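Long-range contacts in 5,10-methylenetetrahydrofolate dehydrogenase (Bombyx mori, PDB 5ZF1), which probably catalyses the NADP+-dependent oxidation of 5,10-methylenetetrahydrofolate to 5,10-methenyltetrahydrofolate in folate-linked one-carbon metabolism: residues Asn52-Ala57 / Val282-Met286; Ile73-Leu79 / Thr103-Val109; Ile82-Asp88 / Ala112-Lys117; Val132-Thr136 / Ser180-Ser186; Ala175-His179 / Met190-Ile196. The contacts are given in a common frame with arbitrary orientation. Residue numbers count along the deposited sequence, not the author numbering.

Interaction 1: Asn52-Ala57 / Val282-Met286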
# COMPACT_ATOMS: atom_id res chain seq x y z
N ASN B 52 0.52 -29.31 6.09
CA ASN B 52 -0.23 -29.07 4.86
C ASN B 52 0.65 -28.45 3.78
O ASN B 52 0.55 -28.81 2.61
CB ASN B 52 -1.43 -28.17 5.14
CG ASN B 52 -2.40 -28.78 6.13
OD1 ASN B 52 -2.29 -29.95 6.49
ND2 ASN B 52 -3.36 -27.98 6.57
N LYS B 53 1.51 -27.49 4.16
CA LYS B 53 2.42 -26.90 3.19
C LYS B 53 3.39 -27.94 2.65
O LYS B 53 3.67 -27.98 1.45
CB LYS B 53 3.18 -25.72 3.81
CG LYS B 53 2.25 -24.61 4.35
CD LYS B 53 3.00 -23.58 5.21
CE LYS B 53 2.02 -22.65 5.91
NZ LYS B 53 2.68 -21.42 6.47
N VAL B 54 3.88 -28.83 3.53
CA VAL B 54 4.81 -29.87 3.11
C VAL B 54 4.12 -30.89 2.20
O VAL B 54 4.69 -31.34 1.20
CB VAL B 54 5.44 -30.56 4.34
CG1 VAL B 54 6.28 -31.76 3.91
CG2 VAL B 54 6.27 -29.58 5.13
N GLU B 55 2.89 -31.27 2.53
CA GLU B 55 2.17 -32.20 1.67
C GLU B 55 1.90 -31.61 0.29
O GLU B 55 1.99 -32.31 -0.72
CB GLU B 55 0.85 -32.63 2.33
CG GLU B 55 1.03 -33.55 3.52
CD GLU B 55 -0.25 -33.75 4.31
OE1 GLU B 55 -1.33 -33.45 3.76
OE2 GLU B 55 -0.19 -34.22 5.46
N ALA B 56 1.58 -30.32 0.22
CA ALA B 56 1.38 -29.73 -1.10
C ALA B 56 2.70 -29.60 -1.85
O ALA B 56 2.73 -29.75 -3.08
CB ALA B 56 0.69 -28.37 -0.99
N ALA B 57 3.80 -29.34 -1.14
CA ALA B 57 5.10 -29.29 -1.80
C ALA B 57 5.42 -30.64 -2.45
O ALA B 57 5.81 -30.71 -3.62
CB ALA B 57 6.19 -28.91 -0.81
N VAL B 282 -2.31 -22.32 0.59
CA VAL B 282 -1.16 -23.22 0.50
C VAL B 282 -0.72 -23.38 -0.95
O VAL B 282 0.48 -23.37 -1.25
CB VAL B 282 -1.49 -24.57 1.17
CG1 VAL B 282 -0.44 -25.59 0.83
CG2 VAL B 282 -1.54 -24.39 2.68
N ALA B 283 -1.68 -23.51 -1.88
CA ALA B 283 -1.35 -23.59 -3.30
C ALA B 283 -0.64 -22.33 -3.76
O ALA B 283 0.30 -22.40 -4.56
CB ALA B 283 -2.61 -23.82 -4.13
N MET B 284 -1.07 -21.17 -3.27
CA MET B 284 -0.38 -19.94 -3.65
C MET B 284 1.00 -19.83 -3.04
O MET B 284 1.89 -19.22 -3.65
CB MET B 284 -1.24 -18.73 -3.28
CG MET B 284 -2.48 -18.60 -4.11
SD MET B 284 -2.13 -18.43 -5.86
CE MET B 284 -2.68 -20.02 -6.37
N LEU B 285 1.22 -20.38 -1.83
CA LEU B 285 2.58 -20.46 -1.30
C LEU B 285 3.47 -21.27 -2.22
O LEU B 285 4.66 -20.95 -2.39
CB LEU B 285 2.59 -21.09 0.10
CG LEU B 285 2.08 -20.27 1.28
CD1 LEU B 285 2.00 -21.13 2.53
CD2 LEU B 285 2.98 -19.05 1.50
N MET B 286 2.93 -22.34 -2.81
CA MET B 286 3.70 -23.14 -3.75
C MET B 286 3.99 -22.36 -5.03
O MET B 286 5.11 -22.41 -5.56
CB MET B 286 2.95 -24.44 -4.06
CG MET B 286 2.77 -25.33 -2.84
SD MET B 286 4.31 -25.68 -1.96
CE MET B 286 3.91 -25.09 -0.31
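Met-286 lies across one turn of the partner helix: its SD is 3.7 Å from Ala-57 CA, its CE is 3.4 Å from Lys-53 O, and its CG is 4.1 Å from Ala-56 CB. One turn earlier on the same helix, Val-282 CG1 meets Ala-56 CB at 3.5 Å and Asn-52 O at 3.8 Å. The small methyls of Ala-56 and Ala-57 leave room for these larger groups. The axes of the two short helical segments come within 9.5 Å at a crossing angle of -55°. The extended side chain of Lys-53 lies over Val-282 and Leu-285, with its CG 4.1 Å from Val-282 CG2 and its CE 3.7 Å from Leu-285 CD1, and its NZ is hydrogen-bonded to Gln-97. Lys-53 is probably the lysine of the family's Tyr-x-x-x-Lys signature, which in related enzymes lies in the folate cleft. The contact thus joins helix 44-60 of the catalytic region to helix 277-298, from the NAD(P)-binding part of the sequence, and helix 7-26 also borders it through Lys-15. Chemically the interface is apolar and held by shape, with the lysine contributing its methylenes here and its charged end to a partner beyond the helix pair.

Interaction 2: Ile73-Leu79 / Thr103-Val109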
# COMPACT_ATOMS: atom_id res chain seq x y z
N ILE B 73 13.50 -20.03 22.03
CA ILE B 73 14.56 -19.50 21.18
C ILE B 73 14.58 -17.98 21.28
O ILE B 73 13.54 -17.33 21.39
CB ILE B 73 14.37 -19.97 19.73
CG1 ILE B 73 15.49 -19.44 18.84
CG2 ILE B 73 13.03 -19.50 19.18
CD1 ILE B 73 15.43 -19.94 17.40
N THR B 74 15.78 -17.41 21.29
CA THR B 74 15.87 -15.96 21.34
C THR B 74 15.74 -15.37 19.94
O THR B 74 16.01 -16.03 18.93
CB THR B 74 17.19 -15.50 21.97
OG1 THR B 74 18.25 -15.64 21.01
CG2 THR B 74 17.52 -16.30 23.22
N GLU B 75 15.33 -14.10 19.91
CA GLU B 75 15.24 -13.38 18.65
C GLU B 75 16.58 -13.40 17.91
O GLU B 75 16.62 -13.58 16.69
CB GLU B 75 14.78 -11.95 18.91
CG GLU B 75 14.55 -11.11 17.68
CD GLU B 75 13.91 -9.78 18.01
OE1 GLU B 75 12.84 -9.76 18.66
OE2 GLU B 75 14.49 -8.74 17.63
N GLU B 76 17.68 -13.23 18.64
CA GLU B 76 19.00 -13.28 18.00
C GLU B 76 19.27 -14.65 17.39
O GLU B 76 19.93 -14.74 16.35
CB GLU B 76 20.09 -12.92 19.01
CG GLU B 76 20.01 -11.49 19.57
CD GLU B 76 18.86 -11.28 20.54
OE1 GLU B 76 18.16 -12.26 20.89
OE2 GLU B 76 18.65 -10.12 20.96
N GLN B 77 18.78 -15.72 18.01
CA GLN B 77 18.98 -17.05 17.45
C GLN B 77 18.11 -17.26 16.21
O GLN B 77 18.56 -17.88 15.24
CB GLN B 77 18.67 -18.12 18.49
CG GLN B 77 19.67 -18.23 19.62
CD GLN B 77 19.14 -19.09 20.75
OE1 GLN B 77 17.95 -19.08 21.06
NE2 GLN B 77 20.03 -19.87 21.36
N LEU B 78 16.87 -16.78 16.24
CA LEU B 78 16.00 -16.93 15.08
C LEU B 78 16.55 -16.16 13.88
O LEU B 78 16.62 -16.69 12.77
CB LEU B 78 14.58 -16.48 15.41
CG LEU B 78 13.56 -16.64 14.29
CD1 LEU B 78 13.61 -18.04 13.68
CD2 LEU B 78 12.16 -16.32 14.79
N LEU B 79 16.95 -14.91 14.10
CA LEU B 79 17.50 -14.12 13.01
C LEU B 79 18.80 -14.71 12.50
O LEU B 79 19.11 -14.60 11.30
CB LEU B 79 17.71 -12.67 13.45
CG LEU B 79 16.48 -11.90 13.93
CD1 LEU B 79 16.86 -10.47 14.30
CD2 LEU B 79 15.38 -11.90 12.89
N THR B 103 8.18 -12.74 22.85
CA THR B 103 9.57 -12.30 23.00
C THR B 103 10.09 -11.69 21.71
O THR B 103 10.83 -10.69 21.74
CB THR B 103 10.44 -13.49 23.43
OG1 THR B 103 10.29 -13.71 24.84
CG2 THR B 103 11.91 -13.26 23.10
N ILE B 104 9.70 -12.24 20.57
CA ILE B 104 10.32 -11.93 19.29
C ILE B 104 9.49 -10.89 18.55
O ILE B 104 8.26 -11.03 18.44
CB ILE B 104 10.50 -13.20 18.45
CG1 ILE B 104 11.04 -14.33 19.33
CG2 ILE B 104 11.41 -12.94 17.26
CD1 ILE B 104 11.67 -15.47 18.57
N ASN B 105 10.14 -9.86 18.04
CA ASN B 105 9.47 -8.85 17.23
C ASN B 105 9.19 -9.44 15.85
O ASN B 105 10.12 -9.73 15.09
CB ASN B 105 10.32 -7.60 17.10
CG ASN B 105 9.87 -6.69 15.97
OD1 ASN B 105 10.68 -6.20 15.20
ND2 ASN B 105 8.56 -6.48 15.87
N GLU B 106 7.90 -9.58 15.52
CA GLU B 106 7.52 -10.17 14.24
C GLU B 106 8.00 -9.32 13.07
O GLU B 106 8.35 -9.85 12.01
CB GLU B 106 6.00 -10.34 14.17
CG GLU B 106 5.53 -11.29 13.08
CD GLU B 106 4.02 -11.37 13.00
OE1 GLU B 106 3.42 -10.60 12.21
OE2 GLU B 106 3.43 -12.20 13.72
N ARG B 107 7.99 -8.00 13.24
CA ARG B 107 8.44 -7.10 12.19
C ARG B 107 9.90 -7.34 11.83
O ARG B 107 10.25 -7.39 10.64
CB ARG B 107 8.23 -5.65 12.64
CG ARG B 107 8.37 -4.61 11.55
CD ARG B 107 7.24 -4.73 10.54
NE ARG B 107 7.74 -5.32 9.31
CZ ARG B 107 6.97 -5.86 8.38
NH1 ARG B 107 5.65 -5.87 8.54
NH2 ARG B 107 7.52 -6.38 7.30
N ARG B 108 10.76 -7.51 12.83
CA ARG B 108 12.17 -7.78 12.56
C ARG B 108 12.34 -9.11 11.84
O ARG B 108 13.19 -9.24 10.94
CB ARG B 108 12.98 -7.77 13.86
CG ARG B 108 13.74 -6.48 14.10
CD ARG B 108 14.37 -6.45 15.48
NE ARG B 108 14.39 -5.10 16.04
CZ ARG B 108 14.41 -4.83 17.34
NH1 ARG B 108 14.43 -5.82 18.23
NH2 ARG B 108 14.42 -3.57 17.75
N VAL B 109 11.53 -10.10 12.21
CA VAL B 109 11.60 -11.41 11.57
C VAL B 109 11.24 -11.30 10.10
O VAL B 109 11.96 -11.79 9.22
CB VAL B 109 10.69 -12.40 12.30
CG1 VAL B 109 10.68 -13.75 11.59
CG2 VAL B 109 11.12 -12.54 13.75
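Ile-73 comes first, leaning its CG2 on Ile-104 CD1 at 4.3 Å just before helix 75-87. Thr-74 is the N-cap and forms a capping box with Gln-77: Gln-77 N donates to Thr-74 OG1 (3.0 Å), and Thr-74 N donates to Gln-77 OE1 (2.7 Å). Glu-75, with its CA-to-CB bond toward the other segment, makes both polar links across the contact. Its OE1 accepts from Asn-105 N (2.8 Å, 173°), while its OE2 forms a salt bridge with Arg-108 NH1 (3.0 Å, 170°). Asn-105 is itself the N-cap of helix 106-112, its OD1 accepting from Arg-108 N at 2.7 Å, so one carboxylate grips the start of a second helix at two points. Deeper in, Leu-78 CD2 packs on Ile-104 CD1 (3.9 Å) and Val-109 CG2 (4.1 Å), and Leu-78 also touches Ile-38 of strand 34-40. Leu-79 closes the series, its CD2 4.0 Å from Val-109 CA. The beginnings of two helices of the alpha/beta catalytic region are thereby held side by side. A buried aliphatic layer next to the sheet sits beneath a nearly linear, charge-assisted clasp, consistent with directional bonds fixing the alignment of the helix starts, with apolar packing filling the space between.

Interaction 3: Ile82-Asp88 / Ala112-Lys117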
# COMPACT_ATOMS: atom_id res chain seq x y z
N ILE B 82 17.82 -17.50 10.11
CA ILE B 82 17.29 -16.96 8.87
C ILE B 82 18.42 -16.46 7.98
O ILE B 82 18.45 -16.73 6.77
CB ILE B 82 16.26 -15.85 9.17
CG1 ILE B 82 14.95 -16.49 9.63
CG2 ILE B 82 16.03 -14.97 7.95
CD1 ILE B 82 14.10 -15.59 10.51
N GLN B 83 19.39 -15.74 8.57
CA GLN B 83 20.48 -15.21 7.77
C GLN B 83 21.32 -16.33 7.17
O GLN B 83 21.84 -16.19 6.05
CB GLN B 83 21.35 -14.26 8.60
CG GLN B 83 22.40 -13.49 7.78
CD GLN B 83 21.80 -12.59 6.69
OE1 GLN B 83 20.61 -12.28 6.71
NE2 GLN B 83 22.64 -12.18 5.75
N ASN B 84 21.47 -17.45 7.88
CA ASN B 84 22.13 -18.62 7.30
C ASN B 84 21.36 -19.16 6.10
O ASN B 84 21.96 -19.51 5.08
CB ASN B 84 22.30 -19.71 8.36
CG ASN B 84 23.44 -19.41 9.32
OD1 ASN B 84 23.83 -18.25 9.51
ND2 ASN B 84 23.97 -20.45 9.95
N LEU B 85 20.04 -19.27 6.23
CA LEU B 85 19.22 -19.72 5.10
C LEU B 85 19.28 -18.71 3.96
O LEU B 85 19.25 -19.10 2.78
CB LEU B 85 17.78 -19.94 5.56
CG LEU B 85 17.57 -21.08 6.56
CD1 LEU B 85 16.19 -21.01 7.18
CD2 LEU B 85 17.78 -22.43 5.87
N ASN B 86 19.38 -17.42 4.29
CA ASN B 86 19.55 -16.38 3.27
C ASN B 86 20.79 -16.64 2.42
O ASN B 86 20.76 -16.46 1.21
CB ASN B 86 19.65 -15.00 3.92
CG ASN B 86 18.30 -14.47 4.41
OD1 ASN B 86 17.23 -14.96 4.03
ND2 ASN B 86 18.36 -13.44 5.25
N GLU B 87 21.89 -17.07 3.04
CA GLU B 87 23.14 -17.25 2.33
C GLU B 87 23.32 -18.64 1.73
O GLU B 87 24.32 -18.88 1.05
CB GLU B 87 24.32 -16.93 3.25
CG GLU B 87 24.25 -15.55 3.87
CD GLU B 87 25.22 -15.36 5.01
OE1 GLU B 87 25.89 -16.34 5.40
OE2 GLU B 87 25.33 -14.22 5.52
N ASP B 88 22.36 -19.54 1.93
CA ASP B 88 22.44 -20.91 1.43
C ASP B 88 21.81 -20.99 0.05
O ASP B 88 20.59 -20.98 -0.08
CB ASP B 88 21.75 -21.85 2.42
CG ASP B 88 21.93 -23.32 2.06
OD1 ASP B 88 22.30 -23.62 0.91
OD2 ASP B 88 21.71 -24.16 2.95
N ALA B 112 14.00 -9.73 8.12
CA ALA B 112 15.27 -10.44 8.09
C ALA B 112 15.34 -11.44 6.94
O ALA B 112 16.45 -11.80 6.52
CB ALA B 112 15.49 -11.18 9.41
N ILE B 113 14.20 -11.91 6.44
CA ILE B 113 14.20 -12.84 5.32
C ILE B 113 14.58 -12.10 4.05
O ILE B 113 14.02 -11.04 3.74
CB ILE B 113 12.83 -13.52 5.19
CG1 ILE B 113 12.46 -14.20 6.51
CG2 ILE B 113 12.83 -14.51 4.03
CD1 ILE B 113 11.07 -14.84 6.50
N ALA B 114 15.52 -12.66 3.29
CA ALA B 114 15.91 -12.04 2.03
C ALA B 114 14.67 -11.86 1.15
O ALA B 114 13.92 -12.82 0.95
CB ALA B 114 16.95 -12.91 1.31
N PRO B 115 14.41 -10.65 0.64
CA PRO B 115 13.19 -10.45 -0.16
C PRO B 115 13.05 -11.44 -1.29
O PRO B 115 11.93 -11.87 -1.60
CB PRO B 115 13.35 -9.02 -0.68
CG PRO B 115 14.21 -8.34 0.34
CD PRO B 115 15.16 -9.40 0.84
N GLU B 116 14.16 -11.83 -1.91
CA GLU B 116 14.15 -12.76 -3.03
C GLU B 116 13.70 -14.17 -2.64
O GLU B 116 13.35 -14.95 -3.54
CB GLU B 116 15.56 -12.84 -3.64
CG GLU B 116 16.07 -11.52 -4.22
CD GLU B 116 16.74 -10.60 -3.19
OE1 GLU B 116 16.83 -10.96 -1.99
OE2 GLU B 116 17.18 -9.50 -3.60
N LYS B 117 13.73 -14.50 -1.35
CA LYS B 117 13.30 -15.80 -0.82
C LYS B 117 12.08 -15.68 0.09
O LYS B 117 11.72 -16.64 0.76
CB LYS B 117 14.45 -16.46 -0.05
CG LYS B 117 15.78 -16.53 -0.80
CD LYS B 117 16.81 -17.32 0.01
CE LYS B 117 18.15 -17.40 -0.71
NZ LYS B 117 18.99 -18.52 -0.17
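Helical backbone in Ile-82 to Asn-86 runs beside a segment extended at Ile-113 and Ala-114 that turns into a short 3-10 piece at Pro-115 and Glu-116; CA atoms pair at 6.3 Å (Ile-82 with Ile-113) and 5.8 Å (Asn-86 with Ala-114), about one helical turn apart. The helix, 75-87, is the connection of a beta-alpha-beta crossover between parallel strands 63-69 and 93-96, which lie on either side of strand 34-40, and residues 112-117 pass along the flank of helix 75-87. Ile-82 fills the apolar part, its CG2 lying 3.9 Å from Ile-113 CG1 and 4.1 Å from Ala-112 CB; beneath them, Ile-82 touches Ile-38 and Ile-113 touches Ile-94, both on sheet strands. Lys-117 reaches back with chi2 to chi4 all trans, and its NZ donates to Leu-85 O and Asn-86 O, both at 3.0 Å, and also to Val-91 O. Backbone carbonyls late in the helix thus receive a buried ammonium group. Between these two regions Asn-86 reads the backbone of 112-114 with both ends of its amide: OD1 accepts from Ala-114 N (3.0 Å, 166°), and ND2 donates to Ala-112 O at 2.8 Å. The same ND2 also donates to Gln-83 OE1 at 2.9 Å, one turn back on its own helix.

Interaction 4: Val132-Thr136 / Ser180-Ser186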
# COMPACT_ATOMS: atom_id res chain seq x y z
N VAL B 132 3.03 -0.15 -4.95
CA VAL B 132 3.23 0.71 -6.11
C VAL B 132 2.86 -0.03 -7.39
O VAL B 132 3.14 0.45 -8.49
CB VAL B 132 4.67 1.26 -6.18
CG1 VAL B 132 5.03 1.95 -4.84
CG2 VAL B 132 5.67 0.18 -6.49
N ASP B 133 2.24 -1.21 -7.24
CA ASP B 133 1.64 -1.95 -8.36
C ASP B 133 2.71 -2.40 -9.36
O ASP B 133 2.54 -2.27 -10.57
CB ASP B 133 0.54 -1.10 -9.03
CG ASP B 133 -0.48 -1.94 -9.80
OD1 ASP B 133 -0.49 -3.18 -9.67
OD2 ASP B 133 -1.29 -1.32 -10.53
N LEU B 134 3.80 -2.97 -8.83
CA LEU B 134 5.02 -3.50 -9.46
C LEU B 134 5.15 -5.01 -9.20
O LEU B 134 4.63 -5.51 -8.20
CB LEU B 134 6.24 -2.77 -8.87
CG LEU B 134 7.57 -2.52 -9.57
CD1 LEU B 134 7.40 -1.85 -10.90
CD2 LEU B 134 8.42 -1.65 -8.68
N PRO B 135 5.82 -5.78 -10.07
CA PRO B 135 5.92 -7.24 -9.84
C PRO B 135 6.67 -7.56 -8.56
O PRO B 135 7.75 -7.00 -8.29
CB PRO B 135 6.66 -7.75 -11.08
CG PRO B 135 6.52 -6.69 -12.10
CD PRO B 135 6.46 -5.39 -11.34
N THR B 136 6.13 -8.47 -7.76
CA THR B 136 6.72 -8.75 -6.46
C THR B 136 6.34 -10.17 -6.04
O THR B 136 5.73 -10.92 -6.81
CB THR B 136 6.28 -7.67 -5.45
OG1 THR B 136 7.03 -7.79 -4.24
CG2 THR B 136 4.80 -7.81 -5.10
N SER B 180 -5.71 -2.81 -8.50
CA SER B 180 -4.51 -2.67 -9.31
C SER B 180 -4.90 -2.27 -10.73
O SER B 180 -6.02 -2.54 -11.17
CB SER B 180 -3.68 -3.96 -9.30
OG SER B 180 -4.50 -5.11 -9.38
N ASP B 181 -4.01 -1.56 -11.41
CA ASP B 181 -4.18 -1.24 -12.82
C ASP B 181 -3.51 -2.34 -13.63
O ASP B 181 -2.31 -2.58 -13.49
CB ASP B 181 -3.60 0.12 -13.18
CG ASP B 181 -3.83 0.49 -14.65
OD1 ASP B 181 -4.65 -0.18 -15.31
OD2 ASP B 181 -3.19 1.44 -15.14
N LYS B 182 -4.29 -3.01 -14.47
CA LYS B 182 -3.76 -4.12 -15.25
C LYS B 182 -2.54 -3.70 -16.06
O LYS B 182 -1.55 -4.44 -16.12
CB LYS B 182 -4.84 -4.70 -16.16
N ARG B 183 -2.57 -2.49 -16.64
CA ARG B 183 -1.53 -2.07 -17.57
C ARG B 183 -0.16 -2.03 -16.91
O ARG B 183 0.86 -2.16 -17.59
CB ARG B 183 -1.86 -0.70 -18.15
CG ARG B 183 -3.33 -0.39 -18.25
CD ARG B 183 -4.01 -1.22 -19.33
NE ARG B 183 -3.60 -0.89 -20.70
CZ ARG B 183 -3.80 0.29 -21.30
NH1 ARG B 183 -4.41 1.28 -20.65
NH2 ARG B 183 -3.40 0.47 -22.55
N HIS B 184 -0.12 -1.84 -15.59
CA HIS B 184 1.16 -1.70 -14.92
C HIS B 184 1.97 -2.99 -15.00
O HIS B 184 1.44 -4.08 -15.22
CB HIS B 184 0.95 -1.27 -13.46
CG HIS B 184 0.52 0.16 -13.32
ND1 HIS B 184 0.38 0.78 -12.10
CD2 HIS B 184 0.20 1.08 -14.26
CE1 HIS B 184 -0.01 2.03 -12.29
NE2 HIS B 184 -0.13 2.24 -13.59
N GLU B 185 3.29 -2.84 -14.80
CA GLU B 185 4.22 -3.95 -14.95
C GLU B 185 3.83 -5.14 -14.09
O GLU B 185 4.08 -6.29 -14.47
CB GLU B 185 5.64 -3.47 -14.59
CG GLU B 185 6.76 -4.39 -15.04
CD GLU B 185 8.12 -3.94 -14.53
OE1 GLU B 185 8.36 -2.71 -14.48
OE2 GLU B 185 8.95 -4.81 -14.18
N SER B 186 3.22 -4.89 -12.92
CA SER B 186 2.80 -5.98 -12.05
C SER B 186 1.87 -6.94 -12.78
O SER B 186 2.02 -8.17 -12.66
CB SER B 186 2.11 -5.42 -10.80
OG SER B 186 2.07 -6.37 -9.76
O HOH W 1 -1.42 -4.28 -11.85
O HOH W 2 0.21 -5.83 -8.17
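Asp-133 carries the polar side of this contact: its OD2 accepts from Asp-181 N at 2.9 Å and 152°. Its other oxygen, OD1, receives hydrogen bonds from two waters. Water 1 lies 2.6 Å from Asp-133 OD1 and also donates to Asp-181 O at 2.5 Å; water 2 joins Asp-133 OD1 (3.1 Å) to Ser-186 OG (2.5 Å). A weak, less certain bond relates Ser-186 OG to Leu-134 O at 3.1 Å. Around this polar centre the backbones press together, with the CA atoms of Pro-135 and Ser-186 only 4.0 Å apart and Pro-135 CG 3.4 Å from Glu-185 O. Asp-181, which begins a type I turn ending at His-184, directs its own carboxylate to Arg-199 of the second subunit, placing the loop at the dimer interface. Asp-133 has a positive phi (65°) and is the C-prime residue of a Schellman motif, with Leu-134 N bonded to Arg-129 O and Asp-133 N to Leu-130 O, the classic ending of a helix, here 124-131.

Interaction 5: Ala175-His179 / Met190-Ile196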
# COMPACT_ATOMS: atom_id res chain seq x y z
N ALA B 175 -7.14 -5.54 -0.82
CA ALA B 175 -7.64 -4.28 -1.38
C ALA B 175 -6.69 -3.72 -2.42
O ALA B 175 -7.12 -3.20 -3.46
CB ALA B 175 -7.88 -3.26 -0.27
N MET B 176 -5.37 -3.81 -2.15
CA MET B 176 -4.39 -3.23 -3.07
C MET B 176 -4.47 -3.90 -4.44
O MET B 176 -4.42 -3.22 -5.47
CB MET B 176 -2.98 -3.36 -2.49
CG MET B 176 -1.89 -2.61 -3.25
SD MET B 176 -2.02 -0.80 -3.24
CE MET B 176 -1.99 -0.39 -1.50
N MET B 177 -4.58 -5.21 -4.46
CA MET B 177 -4.66 -5.96 -5.72
C MET B 177 -5.97 -5.71 -6.44
O MET B 177 -6.02 -5.64 -7.67
CB MET B 177 -4.54 -7.46 -5.47
CG MET B 177 -3.51 -7.86 -4.47
SD MET B 177 -2.55 -9.17 -5.14
CE MET B 177 -1.83 -8.21 -6.44
N LEU B 178 -7.05 -5.63 -5.67
CA LEU B 178 -8.36 -5.46 -6.28
C LEU B 178 -8.45 -4.16 -7.06
O LEU B 178 -9.22 -4.07 -8.04
CB LEU B 178 -9.43 -5.50 -5.18
CG LEU B 178 -10.21 -6.79 -4.97
CD1 LEU B 178 -9.31 -7.95 -4.62
CD2 LEU B 178 -11.22 -6.53 -3.87
N HIS B 179 -7.71 -3.13 -6.66
CA HIS B 179 -7.69 -1.88 -7.40
C HIS B 179 -6.39 -1.71 -8.19
O HIS B 179 -6.04 -0.60 -8.58
CB HIS B 179 -7.98 -0.68 -6.48
CG HIS B 179 -6.91 -0.33 -5.48
ND1 HIS B 179 -5.74 0.30 -5.82
CD2 HIS B 179 -6.89 -0.44 -4.13
CE1 HIS B 179 -5.02 0.51 -4.74
NE2 HIS B 179 -5.70 0.07 -3.69
N MET B 190 -6.79 -5.70 -11.42
CA MET B 190 -8.21 -5.99 -11.38
C MET B 190 -9.09 -4.77 -11.60
O MET B 190 -10.23 -4.92 -12.07
CB MET B 190 -8.55 -6.66 -10.05
CG MET B 190 -7.45 -7.58 -9.59
SD MET B 190 -8.11 -8.91 -8.59
CE MET B 190 -8.74 -10.02 -9.84
N ASP B 191 -8.62 -3.57 -11.25
CA ASP B 191 -9.29 -2.32 -11.63
C ASP B 191 -10.70 -2.21 -11.05
O ASP B 191 -11.56 -1.53 -11.60
CB ASP B 191 -9.33 -2.16 -13.17
CG ASP B 191 -7.99 -1.74 -13.74
OD1 ASP B 191 -7.54 -0.63 -13.38
OD2 ASP B 191 -7.36 -2.49 -14.54
N ALA B 192 -10.95 -2.82 -9.90
CA ALA B 192 -12.20 -2.57 -9.20
C ALA B 192 -12.15 -1.24 -8.46
O ALA B 192 -11.08 -0.69 -8.18
CB ALA B 192 -12.49 -3.70 -8.21
N THR B 193 -13.34 -0.72 -8.13
CA THR B 193 -13.51 0.42 -7.23
C THR B 193 -13.66 -0.15 -5.83
O THR B 193 -14.66 -0.79 -5.54
CB THR B 193 -14.75 1.23 -7.62
OG1 THR B 193 -14.64 1.65 -8.99
CG2 THR B 193 -14.90 2.47 -6.72
N VAL B 194 -12.70 0.10 -4.94
CA VAL B 194 -12.59 -0.67 -3.69
C VAL B 194 -12.92 0.24 -2.53
O VAL B 194 -12.39 1.34 -2.44
CB VAL B 194 -11.18 -1.25 -3.51
CG1 VAL B 194 -11.05 -1.96 -2.18
CG2 VAL B 194 -10.85 -2.23 -4.63
N THR B 195 -13.79 -0.22 -1.63
CA THR B 195 -14.01 0.44 -0.35
C THR B 195 -13.38 -0.43 0.72
O THR B 195 -13.63 -1.63 0.76
CB THR B 195 -15.49 0.62 -0.05
OG1 THR B 195 -16.11 1.36 -1.10
CG2 THR B 195 -15.69 1.33 1.32
N ILE B 196 -12.55 0.17 1.57
CA ILE B 196 -11.93 -0.52 2.70
C ILE B 196 -12.77 -0.18 3.92
O ILE B 196 -12.82 0.98 4.33
CB ILE B 196 -10.49 -0.06 2.91
CG1 ILE B 196 -9.64 -0.39 1.66
CG2 ILE B 196 -9.90 -0.74 4.12
CD1 ILE B 196 -8.39 0.46 1.57
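A single backbone hydrogen bond links the segments: Ala-192 N donates to Leu-178 O at 2.8 Å and 150°. Close by, the backbones nearly meet, with the CA atoms of His-179 and Asp-191 4.5 Å apart. Carbon-to-carbonyl contacts are tight at the same end, Met-190 CG lying, in the conformer given, 3.1 Å from Met-177 O and Met-190 CB 3.3 Å from Leu-178 O. Apolar packing takes over along the strand. Val-194 CG2 touches Leu-178 CB at 3.6 Å and His-179 CB at 3.7 Å, also lying near the plane of the His-179 ring at its edge, while Ala-175 CB meets both Val-194 CG1 and Ile-196 CG1 at 3.9 Å. The alternation is that of a strand with one face turned to a helix: Val-194 points toward 175-179, and Thr-193 and Thr-195 point away. Strand 160-164, helix 171-178 and strand 193-197 form a beta-alpha-beta unit of the Rossmann-like NAD(P)-binding region, and Leu-178 also packs on Ala-161 and Val-163. Contacts between subunits complete the surroundings. Strand 193-197, outermost in its own chain, pairs antiparallel with a strand of the second subunit, and Arg-166 of that subunit bonds His-179 O and forms a salt bridge with Asp-191.

The contacts fall into two clusters. Interactions 2 and 3 lie in the catalytic region, sharing helix 75-87, with centres 14 Å apart; they touch where Leu-79 CD2 meets Ala-112 CB at 3.5 Å. Interactions 4 and 5 belong to the NAD(P)-binding region, with centres 13 Å apart, and are joined through Ser-180 OG and Met-190 N (3.1 Å); both border the second subunit. Within each cluster the segments alternate along the chain, and the first cluster closes before the second opens. Interaction 1 brackets all four in sequence, and its centre is 20 to 27 Å from theirs. It returns helix 277-298 to the first region, tying together the two parts that this family combines.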